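Long-range contacts in putative DsbA oxidoreductase SCO1869 (Streptomyces coelicolor A3, PDB 3GL5), which probably acts as a thiol-disulfide oxidoreductase of the DsbA family, though its substrates and cellular role are not established: residues A[4-9]-A[39-44]; A[10-15]-A[98-103]; A[16-21]-A[84-89]. One frame throughout, in Å; residues are numbered along the deposited sequence.

Interaction 1 (A[4-9]-A[39-44])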
loop_
_atom_site.group_PDB
_atom_site.type_symbol
_atom_site.label_atom_id
_atom_site.label_comp_id
_atom_site.label_asym_id
_atom_site.label_seq_id
_atom_site.Cartn_x
_atom_site.Cartn_y
_atom_site.Cartn_z
ATOM N N ARG A 4 -8.894 3.433 4.215
ATOM C CA ARG A 4 -8.548 2.752 2.968
ATOM C C ARG A 4 -9.762 1.975 2.435
ATOM O O ARG A 4 -10.523 1.409 3.218
ATOM C CB ARG A 4 -7.347 1.810 3.212
ATOM C CG ARG A 4 -6.795 1.195 1.950
ATOM C CD ARG A 4 -5.593 0.269 2.155
ATOM N NE ARG A 4 -5.732 -0.706 3.244
ATOM C CZ ARG A 4 -4.982 -1.805 3.365
ATOM N NH1 ARG A 4 -4.069 -2.086 2.423
ATOM N NH2 ARG A 4 -5.147 -2.630 4.411
ATOM N N VAL A 5 -9.956 2.009 1.121
ATOM C CA VAL A 5 -10.913 1.143 0.410
ATOM C C VAL A 5 -10.155 0.177 -0.553
ATOM O O VAL A 5 -9.530 0.625 -1.549
ATOM C CB VAL A 5 -11.963 1.966 -0.405
ATOM C CG1 VAL A 5 -12.818 1.040 -1.274
ATOM C CG2 VAL A 5 -12.837 2.769 0.520
ATOM N N GLU A 6 -10.199 -1.127 -0.253
ATOM C CA GLU A 6 -9.577 -2.150 -1.121
ATOM C C GLU A 6 -10.601 -2.775 -2.063
ATOM O O GLU A 6 -11.738 -3.094 -1.661
ATOM C CB GLU A 6 -8.951 -3.241 -0.287
ATOM C CG GLU A 6 -7.998 -2.708 0.789
ATOM C CD GLU A 6 -7.717 -3.719 1.847
ATOM O OE1 GLU A 6 -8.467 -3.778 2.842
ATOM O OE2 GLU A 6 -6.768 -4.503 1.654
ATOM N N ILE A 7 -10.215 -2.936 -3.314
ATOM C CA ILE A 7 -11.159 -3.412 -4.324
ATOM C C ILE A 7 -10.590 -4.644 -5.020
ATOM O O ILE A 7 -9.653 -4.527 -5.832
ATOM C CB ILE A 7 -11.422 -2.340 -5.411
ATOM C CG1 ILE A 7 -11.816 -1.013 -4.781
ATOM C CG2 ILE A 7 -12.424 -2.860 -6.445
ATOM C CD1 ILE A 7 -12.103 0.090 -5.833
ATOM N N TRP A 8 -11.144 -5.808 -4.722
ATOM C CA TRP A 8 -10.747 -7.044 -5.434
ATOM C C TRP A 8 -11.484 -7.163 -6.753
ATOM O O TRP A 8 -12.681 -6.972 -6.790
ATOM C CB TRP A 8 -11.046 -8.263 -4.570
ATOM C CG TRP A 8 -9.983 -8.559 -3.609
ATOM C CD1 TRP A 8 -8.970 -9.469 -3.768
ATOM C CD2 TRP A 8 -9.783 -7.959 -2.319
ATOM N NE1 TRP A 8 -8.160 -9.486 -2.648
ATOM C CE2 TRP A 8 -8.641 -8.571 -1.744
ATOM C CE3 TRP A 8 -10.459 -6.966 -1.590
ATOM C CZ2 TRP A 8 -8.150 -8.214 -0.477
ATOM C CZ3 TRP A 8 -9.984 -6.624 -0.323
ATOM C CH2 TRP A 8 -8.837 -7.219 0.209
ATOM N N SER A 9 -10.783 -7.478 -7.838
ATOM C CA SER A 9 -11.464 -7.659 -9.135
ATOM C C SER A 9 -10.605 -8.514 -10.057
ATOM O O SER A 9 -9.389 -8.688 -9.811
ATOM C CB SER A 9 -11.732 -6.324 -9.854
ATOM O OG SER A 9 -12.874 -5.647 -9.342
ATOM N N VAL A 39 -6.997 0.996 -3.023
ATOM C CA VAL A 39 -5.942 0.049 -3.331
ATOM C C VAL A 39 -6.605 -1.077 -4.139
ATOM O O VAL A 39 -7.630 -1.634 -3.706
ATOM C CB VAL A 39 -5.286 -0.514 -2.035
ATOM C CG1 VAL A 39 -4.297 -1.702 -2.356
ATOM C CG2 VAL A 39 -4.561 0.576 -1.279
ATOM N N HIS A 40 -6.050 -1.370 -5.313
ATOM C CA HIS A 40 -6.556 -2.465 -6.143
ATOM C C HIS A 40 -5.830 -3.754 -5.827
ATOM O O HIS A 40 -4.626 -3.732 -5.512
ATOM C CB HIS A 40 -6.475 -2.138 -7.639
ATOM C CG HIS A 40 -7.347 -1.003 -8.025
ATOM N ND1 HIS A 40 -8.719 -1.069 -7.935
ATOM C CD2 HIS A 40 -7.050 0.264 -8.426
ATOM C CE1 HIS A 40 -9.236 0.096 -8.304
ATOM N NE2 HIS A 40 -8.245 0.919 -8.611
ATOM N N ARG A 41 -6.579 -4.855 -5.918
ATOM C CA ARG A 41 -6.200 -6.170 -5.402
ATOM C C ARG A 41 -6.579 -7.228 -6.428
ATOM O O ARG A 41 -7.614 -7.108 -7.072
ATOM C CB ARG A 41 -7.017 -6.467 -4.160
ATOM C CG ARG A 41 -6.706 -5.581 -3.010
ATOM C CD ARG A 41 -5.546 -6.188 -2.360
ATOM N NE ARG A 41 -5.361 -5.619 -1.070
ATOM C CZ ARG A 41 -4.652 -6.197 -0.117
ATOM N NH1 ARG A 41 -4.077 -7.402 -0.309
ATOM N NH2 ARG A 41 -4.539 -5.573 1.041
ATOM N N SER A 42 -5.728 -8.237 -6.590
ATOM C CA SER A 42 -5.936 -9.275 -7.590
ATOM C C SER A 42 -6.994 -10.275 -7.160
ATOM O O SER A 42 -7.013 -10.703 -6.015
ATOM C CB SER A 42 -4.661 -10.080 -7.776
ATOM O OG SER A 42 -3.600 -9.258 -8.208
ATOM N N PHE A 43 -7.804 -10.717 -8.106
ATOM C CA PHE A 43 -8.668 -11.858 -7.892
ATOM C C PHE A 43 -8.818 -12.572 -9.207
ATOM O O PHE A 43 -9.004 -11.925 -10.227
ATOM C CB PHE A 43 -10.041 -11.366 -7.398
ATOM C CG PHE A 43 -10.976 -12.479 -6.916
ATOM C CD1 PHE A 43 -11.106 -12.751 -5.559
ATOM C CD2 PHE A 43 -11.769 -13.204 -7.828
ATOM C CE1 PHE A 43 -11.989 -13.766 -5.086
ATOM C CE2 PHE A 43 -12.666 -14.212 -7.387
ATOM C CZ PHE A 43 -12.764 -14.504 -6.010
ATOM N N GLU A 44 -8.743 -13.905 -9.214
ATOM C CA GLU A 44 -8.985 -14.630 -10.455
ATOM C C GLU A 44 -10.285 -15.422 -10.301
ATOM O O GLU A 44 -10.385 -16.295 -9.445
ATOM C CB GLU A 44 -7.843 -15.608 -10.780
ATOM C CG GLU A 44 -6.599 -15.006 -11.430
ATOM C CD GLU A 44 -5.449 -15.992 -11.419
ATOM O OE1 GLU A 44 -4.850 -16.238 -10.338
ATOM O OE2 GLU A 44 -5.181 -16.591 -12.473
HETATM O O HOH W 1 -9.486 -3.529 -8.726
#
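R41 lays its side chain along the indole of W8, and these two, with V39, give up the most surface here, close to half of what the two segments bury. The R41 and W8 side chains run side by side: CB of R41 sits 3.4 Å from the centroid of the W8 five-membered ring, almost on the ring normal, a CH-pi contact. The chain then bends at chi2 (-84°), which carries CD and the guanidinium past the CZ2 rim of the indole, so that CZ2 lies against one guanidinium face, the two planes only 21° apart. At the indole edge, CD1 of W8 faces the carbonyl O of S42, while NE1 is bound to the backbone O of D172. Beyond the ring, NH2 of R41 forms a salt bridge with OE2 of E6 at 2.5 Å; as a hydrogen bond it is weak. R4 approaches the same oxygen beside R41, in a long salt bridge (NH1 to OE2 3.7 Å) in which no N-H points at it, and R191 takes OE1. V39 packs its CG2 against CD of R4 at 3.6 Å. The backbones pair in parallel: V39 N donates to V5 O, I7 N to V39 O at 2.9 Å, R41 N to I7 O and S9 N to R41 O. A water links I7 O to H40 ND1. An alanine in place of W8 would probably open a gap beneath R41, leaving its guanidinium freer to swing off E6 and the O of D172 without its indole partner. The contact joins the two parallel strands of a beta-alpha-beta unit, and E6, with D172 on the other R41 nitrogen, probably offsets the repulsion between R4 and R41 (NH1 to NH2 3.8 Å).

Interaction 2 (A[10-15]-A[98-103])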
loop_
_atom_site.group_PDB
_atom_site.type_symbol
_atom_site.label_atom_id
_atom_site.label_comp_id
_atom_site.label_asym_id
_atom_site.label_seq_id
_atom_site.Cartn_x
_atom_site.Cartn_y
_atom_site.Cartn_z
ATOM N N ASP A 10 -11.244 -9.035 -11.113
ATOM C CA ASP A 10 -10.555 -9.737 -12.190
ATOM C C ASP A 10 -10.768 -8.938 -13.454
ATOM O O ASP A 10 -11.772 -8.250 -13.577
ATOM C CB ASP A 10 -11.163 -11.119 -12.405
ATOM C CG ASP A 10 -10.203 -12.087 -13.021
ATOM O OD1 ASP A 10 -9.138 -11.687 -13.555
ATOM O OD2 ASP A 10 -10.514 -13.297 -12.998
ATOM N N ILE A 11 -9.832 -9.011 -14.389
ATOM C CA ILE A 11 -10.036 -8.399 -15.721
ATOM C C ILE A 11 -11.202 -9.042 -16.562
ATOM O O ILE A 11 -11.876 -8.352 -17.359
ATOM C CB ILE A 11 -8.698 -8.421 -16.531
ATOM C CG1 ILE A 11 -7.553 -7.703 -15.754
ATOM C CG2 ILE A 11 -8.881 -7.785 -17.901
ATOM C CD1 ILE A 11 -7.800 -6.209 -15.424
ATOM N N ALA A 12 -11.404 -10.355 -16.420
ATOM C CA ALA A 12 -12.469 -11.073 -17.152
ATOM C C ALA A 12 -13.789 -11.006 -16.360
ATOM O O ALA A 12 -14.421 -12.010 -16.112
ATOM C CB ALA A 12 -12.057 -12.581 -17.395
ATOM N N CYS A 13 -14.155 -9.842 -15.880
ATOM C CA CYS A 13 -15.331 -9.723 -15.027
ATOM C C CYS A 13 -16.046 -8.418 -15.434
ATOM O O CYS A 13 -15.597 -7.338 -15.083
ATOM C CB CYS A 13 -14.849 -9.699 -13.588
ATOM S SG CYS A 13 -15.959 -9.153 -12.347
ATOM N N PRO A 14 -17.117 -8.520 -16.223
ATOM C CA PRO A 14 -17.803 -7.305 -16.719
ATOM C C PRO A 14 -18.288 -6.397 -15.595
ATOM O O PRO A 14 -18.188 -5.200 -15.740
ATOM C CB PRO A 14 -19.001 -7.853 -17.517
ATOM C CG PRO A 14 -18.692 -9.290 -17.814
ATOM C CD PRO A 14 -17.661 -9.774 -16.801
ATOM N N TRP A 15 -18.813 -6.954 -14.497
ATOM C CA TRP A 15 -19.242 -6.178 -13.319
ATOM C C TRP A 15 -18.129 -5.532 -12.519
ATOM O O TRP A 15 -18.398 -4.619 -11.758
ATOM C CB TRP A 15 -20.066 -7.050 -12.363
ATOM C CG TRP A 15 -21.398 -7.455 -13.010
ATOM C CD1 TRP A 15 -21.801 -8.713 -13.408
ATOM C CD2 TRP A 15 -22.436 -6.561 -13.386
ATOM N NE1 TRP A 15 -23.058 -8.643 -14.000
ATOM C CE2 TRP A 15 -23.463 -7.330 -13.991
ATOM C CE3 TRP A 15 -22.608 -5.180 -13.246
ATOM C CZ2 TRP A 15 -24.658 -6.757 -14.450
ATOM C CZ3 TRP A 15 -23.800 -4.600 -13.725
ATOM C CH2 TRP A 15 -24.805 -5.397 -14.315
ATOM N N GLY A 98 -10.487 -15.659 -21.086
ATOM C CA GLY A 98 -9.337 -16.543 -20.830
ATOM C C GLY A 98 -8.714 -16.366 -19.453
ATOM O O GLY A 98 -9.300 -15.757 -18.536
ATOM N N SER A 99 -7.529 -16.941 -19.300
ATOM C CA SER A 99 -6.777 -16.868 -18.064
ATOM C C SER A 99 -6.238 -15.435 -17.829
ATOM O O SER A 99 -5.821 -14.767 -18.789
ATOM C CB SER A 99 -5.624 -17.879 -18.145
ATOM O OG SER A 99 -4.567 -17.489 -17.268
ATOM N N THR A 100 -6.237 -14.955 -16.578
ATOM C CA THR A 100 -5.746 -13.567 -16.277
ATOM C C THR A 100 -4.508 -13.546 -15.363
ATOM O O THR A 100 -4.095 -12.499 -14.875
ATOM C CB THR A 100 -6.833 -12.708 -15.613
ATOM O OG1 THR A 100 -7.324 -13.391 -14.438
ATOM C CG2 THR A 100 -7.974 -12.477 -16.581
ATOM N N PHE A 101 -3.927 -14.712 -15.132
ATOM C CA PHE A 101 -2.888 -14.832 -14.161
ATOM C C PHE A 101 -1.748 -13.855 -14.444
ATOM O O PHE A 101 -1.323 -13.118 -13.556
ATOM C CB PHE A 101 -2.349 -16.275 -14.074
ATOM C CG PHE A 101 -1.250 -16.433 -13.045
ATOM C CD1 PHE A 101 -1.486 -16.141 -11.695
ATOM C CD2 PHE A 101 0.025 -16.853 -13.415
ATOM C CE1 PHE A 101 -0.468 -16.275 -10.740
ATOM C CE2 PHE A 101 1.046 -17.021 -12.425
ATOM C CZ PHE A 101 0.787 -16.712 -11.108
ATOM N N ASP A 102 -1.251 -13.891 -15.676
ATOM C CA ASP A 102 -0.165 -13.027 -16.134
ATOM C C ASP A 102 -0.541 -11.541 -16.153
ATOM O O ASP A 102 0.298 -10.661 -15.835
ATOM C CB ASP A 102 0.325 -13.494 -17.508
ATOM C CG ASP A 102 1.093 -14.815 -17.411
ATOM O OD1 ASP A 102 1.660 -15.059 -16.325
ATOM O OD2 ASP A 102 1.117 -15.614 -18.375
ATOM N N LEU A 103 -1.796 -11.258 -16.493
ATOM C CA LEU A 103 -2.269 -9.891 -16.401
ATOM C C LEU A 103 -2.129 -9.406 -14.961
ATOM O O LEU A 103 -1.662 -8.310 -14.705
ATOM C CB LEU A 103 -3.731 -9.813 -16.868
ATOM C CG LEU A 103 -4.002 -9.726 -18.375
ATOM C CD1 LEU A 103 -3.629 -11.019 -19.080
ATOM C CD2 LEU A 103 -5.459 -9.449 -18.593
#
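OD1 of D10 takes the hydroxyl of T100 in a short hydrogen bond, 2.6 Å from OG1, on the syn lone pair of the carboxylate. The same oxygen accepts NE2 of H104 and, weakly, the backbone N of I11, while OD2 is bound by the N of L45; with both oxygens engaged, the carboxylate is held against rotation. The two side chains meet tip to tip. T100 has its OG1 between the backbone N and the carbonyl carbon (chi1 55°), which aims the hydroxyl at D10 and turns CG2 toward the backbone of I11 and A12, 4.0 Å from the N of A12. T100 occupies the N-cap position of helix 101-111, but its hydroxyl serves D10 and makes no capping bond.

CD2 of L103 makes an apolar contact with I11, 3.9 Å from both CG1 and CG2, and F123 packs on both residues. A12 centres an inverse gamma turn, closed by a weak bond from C13 N to I11 O. That turn leads into C13, the N-cap of helix 14-28 and disulfide partner of C16. The loop is thus tied to the helical part of the chain that comes between strand 36-42 and strand 186-189, and the disulfide at the start of helix 14-28 fits the thioredoxin-type CxxC of the DsbA family.

Interaction 3 (A[16-21]-A[84-89])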
loop_
_atom_site.group_PDB
_atom_site.type_symbol
_atom_site.label_atom_id
_atom_site.label_comp_id
_atom_site.label_asym_id
_atom_site.label_seq_id
_atom_site.Cartn_x
_atom_site.Cartn_y
_atom_site.Cartn_z
ATOM N N CYS A 16 -16.905 -6.060 -12.621
ATOM C CA CYS A 16 -15.728 -5.421 -12.024
ATOM C C CYS A 16 -15.452 -4.104 -12.765
ATOM O O CYS A 16 -15.246 -3.060 -12.135
ATOM C CB CYS A 16 -14.521 -6.359 -12.115
ATOM S SG CYS A 16 -14.697 -7.854 -11.153
ATOM N N TYR A 17 -15.481 -4.171 -14.100
ATOM C CA TYR A 17 -15.321 -3.017 -14.995
ATOM C C TYR A 17 -16.399 -1.949 -14.803
ATOM O O TYR A 17 -16.074 -0.771 -14.667
ATOM C CB TYR A 17 -15.338 -3.514 -16.425
ATOM C CG TYR A 17 -15.158 -2.491 -17.555
ATOM C CD1 TYR A 17 -14.112 -1.535 -17.569
ATOM C CD2 TYR A 17 -15.982 -2.554 -18.649
ATOM C CE1 TYR A 17 -13.963 -0.622 -18.686
ATOM C CE2 TYR A 17 -15.836 -1.704 -19.744
ATOM C CZ TYR A 17 -14.850 -0.750 -19.768
ATOM O OH TYR A 17 -14.801 0.007 -20.910
ATOM N N VAL A 18 -17.672 -2.361 -14.781
ATOM C CA VAL A 18 -18.785 -1.444 -14.506
ATOM C C VAL A 18 -18.745 -0.944 -13.045
ATOM O O VAL A 18 -18.889 0.268 -12.802
ATOM C CB VAL A 18 -20.203 -2.052 -14.890
ATOM C CG1 VAL A 18 -21.309 -1.045 -14.710
ATOM C CG2 VAL A 18 -20.210 -2.483 -16.358
ATOM N N GLY A 19 -18.528 -1.856 -12.089
ATOM C CA GLY A 19 -18.473 -1.473 -10.666
ATOM C C GLY A 19 -17.335 -0.538 -10.268
ATOM O O GLY A 19 -17.437 0.248 -9.286
ATOM N N LYS A 20 -16.228 -0.607 -10.990
ATOM C CA LYS A 20 -15.142 0.305 -10.700
ATOM C C LYS A 20 -15.602 1.757 -10.978
ATOM O O LYS A 20 -15.388 2.660 -10.171
ATOM C CB LYS A 20 -13.895 -0.017 -11.534
ATOM C CG LYS A 20 -12.763 1.038 -11.271
ATOM C CD LYS A 20 -11.413 0.492 -11.635
ATOM C CE LYS A 20 -10.953 1.065 -12.898
ATOM N NZ LYS A 20 -10.482 2.461 -12.616
ATOM N N ALA A 21 -16.270 1.946 -12.114
ATOM C CA ALA A 21 -16.734 3.271 -12.531
ATOM C C ALA A 21 -17.813 3.778 -11.585
ATOM O O ALA A 21 -17.842 4.979 -11.226
ATOM C CB ALA A 21 -17.249 3.227 -13.950
ATOM N N ALA A 84 -22.404 1.874 -20.912
ATOM C CA ALA A 84 -22.529 3.194 -21.565
ATOM C C ALA A 84 -22.900 4.269 -20.544
ATOM O O ALA A 84 -22.360 5.379 -20.551
ATOM C CB ALA A 84 -23.530 3.179 -22.704
ATOM N N ALA A 85 -23.804 3.912 -19.648
ATOM C CA ALA A 85 -24.323 4.846 -18.671
ATOM C C ALA A 85 -23.250 5.344 -17.677
ATOM O O ALA A 85 -23.460 6.373 -17.054
ATOM C CB ALA A 85 -25.525 4.232 -17.913
ATOM N N GLU A 86 -22.153 4.591 -17.514
ATOM C CA GLU A 86 -20.984 5.013 -16.718
ATOM C C GLU A 86 -19.873 5.651 -17.566
ATOM O O GLU A 86 -18.809 5.970 -17.019
ATOM C CB GLU A 86 -20.340 3.843 -15.951
ATOM C CG GLU A 86 -21.281 3.020 -15.067
ATOM C CD GLU A 86 -21.996 3.876 -14.017
ATOM O OE1 GLU A 86 -21.400 4.867 -13.504
ATOM O OE2 GLU A 86 -23.168 3.558 -13.705
ATOM N N GLY A 87 -20.093 5.809 -18.879
ATOM C CA GLY A 87 -19.089 6.386 -19.766
ATOM C C GLY A 87 -18.022 5.426 -20.235
ATOM O O GLY A 87 -16.970 5.843 -20.742
ATOM N N LEU A 88 -18.312 4.138 -20.093
ATOM C CA LEU A 88 -17.433 3.069 -20.529
ATOM C C LEU A 88 -17.870 2.438 -21.818
ATOM O O LEU A 88 -19.024 2.099 -21.991
ATOM C CB LEU A 88 -17.385 1.954 -19.475
ATOM C CG LEU A 88 -17.087 2.303 -18.014
ATOM C CD1 LEU A 88 -17.159 1.057 -17.103
ATOM C CD2 LEU A 88 -15.739 2.995 -17.869
ATOM N N ALA A 89 -16.916 2.204 -22.693
ATOM C CA ALA A 89 -17.136 1.415 -23.887
ATOM C C ALA A 89 -17.280 -0.064 -23.500
ATOM O O ALA A 89 -16.659 -0.532 -22.536
ATOM C CB ALA A 89 -15.952 1.596 -24.821
#
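L88 pushes CD1 against the face of the Y17 ring, 3.8 Å from its centroid and nearly on the ring normal, a CH-pi contact. This is the tightly packed part. The same methyl lies 3.2 Å from the backbone O of Y17 and 3.8 Å from CB of A21, so it is seated between the ring and the helix surface, and CB of A21 also meets CB of E86 at 3.7 Å. With CG anti to its backbone N (chi1 -179°), the Y17 ring extends away from its helix. Its hydroxyl ends 2.5 Å from the carbonyl O of A89, to which it donates a hydrogen bond on a lone pair, in the carbonyl plane. F128 and Y124 add further aromatic contacts to Y17.

On the looser side, V18 touches E86 lightly, CG1 to CG at 4.1 Å, the two side chains crossing at about a right angle. The E86 carboxylate turns to R22 in a salt bridge. G87, exposed and with positive phi, ends helix 69-85 in a Schellman motif, and A89 is exposed beyond it, its CB 4.4 Å from OH of Y17. The chemistry implies a mainly apolar join between helix 14-28 and the chain leaving helix 69-85, with one directional polar bond, from Y17 to A89, which is likely to fix where that chain passes.

In the fold
All three contacts fall within the DSBA-like thioredoxin domain and follow one run of chain: strand 3-9 in interaction 1, the loop and helix start in interaction 2, then helix 14-28 in interaction 3. Interactions 1 and 2 have centres about 13 Å apart; interaction 3 lies about 16 Å from each. Interaction 1 crosses both others along the chain, whereas interaction 3 is nested inside the loop closed by interaction 2. The disulfide C13-C16 spans the boundary between interactions 2 and 3. The residues on both sides of the CxxC are thus tied to helix 101-111 and to the end of helix 69-85, while C16 itself packs on S9 of the sheet.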